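Local coordinates for paenibacillus xanthan lyase (Paenibacillus, PDB 6F2P), which cleaves the terminal beta-D-mannosyl-(1->4)-beta-D-glucuronosyl linkage of xanthan side chains, probably by beta-elimination, as a polysaccharide lyase of family 8, at residues A567-W580 with D591-D605. Residues are numbered along the deposited sequence; the frame is centred on the assembly and turned at random.
Sequences AAVKGLREARSGSW and DSTLHTRNFMTLWFD
E574 OE1 is gripped twice. It accepts a hydrogen bond from a water that also binds T601 OG1 on strand 595-605. R576 NH1 donates to E574 OE1 as well, at 2.9 Å, in a salt bridge. E574 OE1 lies in the guanidinium plane of R576, but R576 NH1 stands 27° out of the carboxylate plane. The R576 chain bends at chi3 (60°), and its CD lies 4.1 Å from F599 CD1. The guanidinium plane is nearly perpendicular to that ring, and R576 NE goes on to T429 O.

Strands 567-578 and 595-605 run antiparallel within the super-sandwich domain of the family 8 lyases. Paired backbone bonds join them from K570 and W603 to G578 and H595. Strand 539-543 lies on the other side of 567-578, and strand 508-516 on the other side of 595-605.

W603 has its CG between the backbone N and the carbonyl carbon (chi1 73°). This brings the indole over the K570 side chain, with K570 CB above one face of the six-membered ring, 3.7 Å from its centroid, in a CH-pi contact. L572 CB meets the ring edge. R434 adds a cation-pi contact. With an alanine in place of W603, K570 CB would probably lose its aromatic cover and R434 its pi partner. The K570 chain runs on extended, and its NZ forms a salt bridge with D605 OD2 at 3.0 Å, using the anti lone pair of that oxygen.

On the opposite face of the sheet, M600 CE sits over one face of the R573 guanidinium, 3.5 Å from R573 NH2. R573 NH1 binds N523 O and G521 O.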
loop_
_atom_site.group_PDB
_atom_site.type_symbol
_atom_site.label_atom_id
_atom_site.label_comp_id
_atom_site.label_asym_id
_atom_site.label_seq_id
_atom_site.Cartn_x
_atom_site.Cartn_y
_atom_site.Cartn_z
ATOM N N ALA A 567 -18.306 -26.016 -5.688
ATOM C CA ALA A 567 -18.689 -25.381 -4.425
ATOM C C ALA A 567 -20.192 -25.409 -4.175
ATOM O O ALA A 567 -20.999 -25.485 -5.107
ATOM C CB ALA A 567 -18.179 -23.944 -4.364
ATOM N N ALA A 568 -20.553 -25.342 -2.899
ATOM C CA ALA A 568 -21.937 -25.114 -2.507
ATOM C C ALA A 568 -22.206 -23.606 -2.519
ATOM O O ALA A 568 -21.767 -22.881 -1.619
ATOM C CB ALA A 568 -22.205 -25.694 -1.129
ATOM N N VAL A 569 -22.914 -23.149 -3.548
ATOM C CA VAL A 569 -23.220 -21.730 -3.726
ATOM C C VAL A 569 -24.708 -21.415 -3.517
ATOM O O VAL A 569 -25.557 -21.898 -4.267
ATOM C CB VAL A 569 -22.839 -21.255 -5.144
ATOM C CG1 VAL A 569 -22.972 -19.739 -5.253
ATOM C CG2 VAL A 569 -21.439 -21.714 -5.502
ATOM N N LYS A 570 -25.019 -20.594 -2.517
ATOM C CA LYS A 570 -26.392 -20.114 -2.319
ATOM C C LYS A 570 -26.729 -18.995 -3.299
ATOM O O LYS A 570 -25.885 -18.158 -3.617
ATOM C CB LYS A 570 -26.606 -19.642 -0.876
ATOM C CG LYS A 570 -26.417 -20.747 0.146
ATOM C CD LYS A 570 -26.814 -20.301 1.534
ATOM C CE LYS A 570 -26.788 -21.471 2.504
ATOM N NZ LYS A 570 -27.376 -21.109 3.821
ATOM N N GLY A 571 -27.967 -18.990 -3.780
ATOM C CA GLY A 571 -28.397 -18.020 -4.770
ATOM C C GLY A 571 -29.738 -17.402 -4.421
ATOM O O GLY A 571 -30.594 -18.051 -3.814
ATOM N N LEU A 572 -29.919 -16.141 -4.802
ATOM C CA LEU A 572 -31.157 -15.432 -4.524
ATOM C C LEU A 572 -31.416 -14.369 -5.582
ATOM O O LEU A 572 -30.607 -13.458 -5.764
ATOM C CB LEU A 572 -31.098 -14.785 -3.144
ATOM C CG LEU A 572 -32.277 -13.870 -2.780
ATOM C CD1 LEU A 572 -33.603 -14.627 -2.787
ATOM C CD2 LEU A 572 -32.068 -13.212 -1.427
ATOM N N ARG A 573 -32.535 -14.497 -6.288
ATOM C CA ARG A 573 -32.994 -13.463 -7.206
ATOM C C ARG A 573 -34.228 -12.775 -6.600
ATOM O O ARG A 573 -35.288 -13.381 -6.487
ATOM C CB ARG A 573 -33.321 -14.072 -8.568
ATOM C CG ARG A 573 -33.708 -13.055 -9.612
ATOM C CD ARG A 573 -34.343 -13.713 -10.811
ATOM N NE ARG A 573 -33.465 -14.705 -11.413
ATOM C CZ ARG A 573 -32.737 -14.494 -12.505
ATOM N NH1 ARG A 573 -32.788 -13.315 -13.116
ATOM N NH2 ARG A 573 -31.963 -15.464 -12.986
ATOM N N GLU A 574 -34.087 -11.524 -6.177
ATOM C CA GLU A 574 -35.192 -10.855 -5.501
ATOM C C GLU A 574 -35.281 -9.391 -5.880
ATOM O O GLU A 574 -34.318 -8.820 -6.402
ATOM C CB GLU A 574 -35.059 -10.986 -3.984
ATOM C CG GLU A 574 -33.817 -10.330 -3.430
ATOM C CD GLU A 574 -33.814 -10.276 -1.923
ATOM O OE1 GLU A 574 -32.905 -9.648 -1.341
ATOM O OE2 GLU A 574 -34.727 -10.861 -1.317
ATOM N N ALA A 575 -36.450 -8.800 -5.628
ATOM C CA ALA A 575 -36.650 -7.359 -5.760
ATOM C C ALA A 575 -36.429 -6.735 -4.395
ATOM O O ALA A 575 -36.860 -7.277 -3.370
ATOM C CB ALA A 575 -38.048 -7.046 -6.263
ATOM N N ARG A 576 -35.744 -5.602 -4.365
ATOM C CA ARG A 576 -35.479 -4.969 -3.086
ATOM C C ARG A 576 -35.942 -3.526 -3.060
ATOM O O ARG A 576 -35.858 -2.819 -4.067
ATOM C CB ARG A 576 -34.003 -5.088 -2.727
ATOM C CG ARG A 576 -33.600 -6.517 -2.443
ATOM C CD ARG A 576 -32.171 -6.605 -2.000
ATOM N NE ARG A 576 -31.916 -5.836 -0.786
ATOM C CZ ARG A 576 -31.976 -6.345 0.440
ATOM N NH1 ARG A 576 -32.296 -7.622 0.609
ATOM N NH2 ARG A 576 -31.714 -5.575 1.491
ATOM N N SER A 577 -36.468 -3.109 -1.912
ATOM C CA SER A 577 -36.896 -1.730 -1.743
ATOM C C SER A 577 -36.172 -1.092 -0.582
ATOM O O SER A 577 -35.765 -1.767 0.371
ATOM C CB SER A 577 -38.409 -1.624 -1.553
ATOM O OG SER A 577 -39.084 -1.847 -2.777
ATOM N N GLY A 578 -36.003 0.215 -0.686
ATOM C CA GLY A 578 -35.380 0.992 0.362
ATOM C C GLY A 578 -35.290 2.415 -0.127
ATOM O O GLY A 578 -35.613 2.707 -1.290
ATOM N N SER A 579 -34.852 3.303 0.754
ATOM C CA SER A 579 -34.638 4.688 0.374
ATOM C C SER A 579 -33.268 5.146 0.854
ATOM O O SER A 579 -32.656 4.525 1.733
ATOM C CB SER A 579 -35.738 5.588 0.954
ATOM O OG SER A 579 -35.573 5.764 2.348
ATOM N N TRP A 580 -32.798 6.252 0.294
ATOM C CA TRP A 580 -31.498 6.806 0.650
ATOM C C TRP A 580 -31.395 7.239 2.104
ATOM O O TRP A 580 -30.291 7.388 2.630
ATOM C CB TRP A 580 -31.166 7.967 -0.279
ATOM C CG TRP A 580 -30.832 7.479 -1.626
ATOM C CD1 TRP A 580 -31.689 7.288 -2.665
ATOM C CD2 TRP A 580 -29.541 7.069 -2.083
ATOM N NE1 TRP A 580 -31.009 6.799 -3.751
ATOM C CE2 TRP A 580 -29.687 6.652 -3.417
ATOM C CE3 TRP A 580 -28.271 7.027 -1.496
ATOM C CZ2 TRP A 580 -28.611 6.204 -4.173
ATOM C CZ3 TRP A 580 -27.215 6.577 -2.244
ATOM C CH2 TRP A 580 -27.388 6.171 -3.568
ATOM N N ASP A 591 -33.572 11.879 2.165
ATOM C CA ASP A 591 -34.479 11.646 1.038
ATOM C C ASP A 591 -35.174 10.307 1.245
ATOM O O ASP A 591 -34.546 9.250 1.167
ATOM C CB ASP A 591 -33.713 11.639 -0.291
ATOM C CG ASP A 591 -34.610 11.356 -1.510
ATOM O OD1 ASP A 591 -35.675 10.703 -1.394
ATOM O OD2 ASP A 591 -34.230 11.788 -2.618
ATOM N N SER A 592 -36.483 10.355 1.460
ATOM C CA SER A 592 -37.222 9.172 1.878
ATOM C C SER A 592 -37.977 8.479 0.761
ATOM O O SER A 592 -38.628 7.462 1.004
ATOM C CB SER A 592 -38.170 9.505 3.032
ATOM O OG SER A 592 -37.444 9.892 4.188
ATOM N N THR A 593 -37.888 9.016 -0.453
ATOM C CA THR A 593 -38.514 8.375 -1.606
ATOM C C THR A 593 -38.051 6.929 -1.765
ATOM O O THR A 593 -36.852 6.634 -1.772
ATOM C CB THR A 593 -38.230 9.130 -2.906
ATOM O OG1 THR A 593 -38.738 10.468 -2.804
ATOM C CG2 THR A 593 -38.894 8.419 -4.077
ATOM N N LEU A 594 -39.018 6.030 -1.876
ATOM C CA LEU A 594 -38.755 4.603 -1.979
ATOM C C LEU A 594 -38.376 4.223 -3.409
ATOM O O LEU A 594 -38.851 4.831 -4.372
ATOM C CB LEU A 594 -40.000 3.836 -1.564
ATOM C CG LEU A 594 -39.838 2.379 -1.153
ATOM C CD1 LEU A 594 -39.377 2.304 0.302
ATOM C CD2 LEU A 594 -41.150 1.634 -1.375
ATOM N N HIS A 595 -37.507 3.223 -3.535
ATOM C CA HIS A 595 -37.045 2.734 -4.830
ATOM C C HIS A 595 -36.994 1.221 -4.791
ATOM O O HIS A 595 -36.693 0.628 -3.747
ATOM C CB HIS A 595 -35.641 3.246 -5.130
ATOM C CG HIS A 595 -35.538 4.734 -5.154
ATOM N ND1 HIS A 595 -36.032 5.496 -6.186
ATOM C CD2 HIS A 595 -35.000 5.602 -4.261
ATOM C CE1 HIS A 595 -35.803 6.775 -5.934
ATOM N NE2 HIS A 595 -35.177 6.862 -4.772
ATOM N N THR A 596 -37.270 0.592 -5.928
ATOM C CA THR A 596 -37.232 -0.857 -5.989
ATOM C C THR A 596 -36.336 -1.326 -7.119
ATOM O O THR A 596 -36.548 -0.976 -8.284
ATOM C CB THR A 596 -38.632 -1.478 -6.144
ATOM O OG1 THR A 596 -39.466 -1.066 -5.052
ATOM C CG2 THR A 596 -38.524 -2.988 -6.137
ATOM N N ARG A 597 -35.328 -2.115 -6.764
ATOM C CA ARG A 597 -34.385 -2.647 -7.743
ATOM C C ARG A 597 -34.203 -4.154 -7.581
ATOM O O ARG A 597 -34.418 -4.702 -6.493
ATOM C CB ARG A 597 -33.048 -1.924 -7.616
ATOM C CG ARG A 597 -33.122 -0.469 -8.007
ATOM C CD ARG A 597 -33.559 -0.369 -9.450
ATOM N NE ARG A 597 -33.499 0.995 -9.955
ATOM C CZ ARG A 597 -34.548 1.803 -10.058
ATOM N NH1 ARG A 597 -35.755 1.379 -9.688
ATOM N NH2 ARG A 597 -34.389 3.034 -10.536
ATOM N N ASN A 598 -33.810 -4.817 -8.666
ATOM C CA ASN A 598 -33.651 -6.276 -8.676
ATOM C C ASN A 598 -32.202 -6.723 -8.578
ATOM O O ASN A 598 -31.319 -6.121 -9.188
ATOM C CB ASN A 598 -34.284 -6.868 -9.931
ATOM C CG ASN A 598 -35.733 -6.454 -10.097
ATOM O OD1 ASN A 598 -36.526 -6.537 -9.151
ATOM N ND2 ASN A 598 -36.084 -5.981 -11.297
ATOM N N PHE A 599 -31.961 -7.783 -7.813
ATOM C CA PHE A 599 -30.598 -8.241 -7.555
ATOM C C PHE A 599 -30.424 -9.754 -7.672
ATOM O O PHE A 599 -31.308 -10.528 -7.300
ATOM C CB PHE A 599 -30.137 -7.803 -6.161
ATOM C CG PHE A 599 -29.909 -6.327 -6.023
ATOM C CD1 PHE A 599 -30.961 -5.470 -5.722
ATOM C CD2 PHE A 599 -28.636 -5.794 -6.171
ATOM C CE1 PHE A 599 -30.747 -4.098 -5.586
ATOM C CE2 PHE A 599 -28.413 -4.425 -6.035
ATOM C CZ PHE A 599 -29.471 -3.577 -5.743
ATOM N N MET A 600 -29.264 -10.159 -8.185
ATOM C CA MET A 600 -28.828 -11.549 -8.152
ATOM C C MET A 600 -27.682 -11.681 -7.166
ATOM O O MET A 600 -26.606 -11.128 -7.377
ATOM C CB MET A 600 -28.353 -12.010 -9.529
ATOM C CG MET A 600 -27.679 -13.379 -9.501
ATOM S SD MET A 600 -28.793 -14.674 -8.891
ATOM C CE MET A 600 -29.997 -14.689 -10.220
ATOM N N THR A 601 -27.913 -12.417 -6.090
ATOM C CA THR A 601 -26.922 -12.563 -5.035
ATOM C C THR A 601 -26.397 -13.996 -4.962
ATOM O O THR A 601 -27.178 -14.942 -4.827
ATOM C CB THR A 601 -27.541 -12.188 -3.687
ATOM O OG1 THR A 601 -28.267 -10.968 -3.834
ATOM C CG2 THR A 601 -26.470 -12.001 -2.633
ATOM N N LEU A 602 -25.078 -14.157 -5.067
ATOM C CA LEU A 602 -24.445 -15.470 -4.954
ATOM C C LEU A 602 -23.452 -15.439 -3.795
ATOM O O LEU A 602 -22.690 -14.481 -3.668
ATOM C CB LEU A 602 -23.718 -15.821 -6.252
ATOM C CG LEU A 602 -24.502 -15.704 -7.566
ATOM C CD1 LEU A 602 -23.599 -15.940 -8.761
ATOM C CD2 LEU A 602 -25.670 -16.668 -7.603
ATOM N N TRP A 603 -23.454 -16.467 -2.946
ATOM C CA TRP A 603 -22.507 -16.490 -1.831
ATOM C C TRP A 603 -22.166 -17.871 -1.252
ATOM O O TRP A 603 -22.780 -18.877 -1.593
ATOM C CB TRP A 603 -22.955 -15.540 -0.718
ATOM C CG TRP A 603 -24.135 -16.000 0.105
ATOM C CD1 TRP A 603 -24.099 -16.517 1.368
ATOM C CD2 TRP A 603 -25.521 -15.950 -0.266
ATOM N NE1 TRP A 603 -25.372 -16.802 1.802
ATOM C CE2 TRP A 603 -26.262 -16.463 0.817
ATOM C CE3 TRP A 603 -26.209 -15.522 -1.409
ATOM C CZ2 TRP A 603 -27.654 -16.561 0.789
ATOM C CZ3 TRP A 603 -27.591 -15.629 -1.436
ATOM C CH2 TRP A 603 -28.297 -16.140 -0.341
ATOM N N PHE A 604 -21.153 -17.896 -0.392
ATOM C CA PHE A 604 -20.762 -19.095 0.330
ATOM C C PHE A 604 -21.211 -18.989 1.774
ATOM O O PHE A 604 -21.164 -17.907 2.377
ATOM C CB PHE A 604 -19.241 -19.268 0.339
ATOM C CG PHE A 604 -18.619 -19.380 -1.026
ATOM C CD1 PHE A 604 -18.944 -20.428 -1.872
ATOM C CD2 PHE A 604 -17.670 -18.460 -1.444
ATOM C CE1 PHE A 604 -18.354 -20.537 -3.121
ATOM C CE2 PHE A 604 -17.068 -18.570 -2.696
ATOM C CZ PHE A 604 -17.415 -19.607 -3.534
ATOM N N ASP A 605 -21.620 -20.116 2.342
ATOM C CA ASP A 605 -21.943 -20.167 3.755
ATOM C C ASP A 605 -20.956 -21.080 4.448
ATOM O O ASP A 605 -21.009 -22.293 4.279
ATOM C CB ASP A 605 -23.372 -20.673 3.960
ATOM C CG ASP A 605 -23.827 -20.600 5.420
ATOM O OD1 ASP A 605 -22.980 -20.625 6.355
ATOM O OD2 ASP A 605 -25.054 -20.523 5.632
HETATM O O HOH W 1 -30.020 -9.727 -1.993
HETATM O O HOH W 2 -34.668 7.786 -1.509
#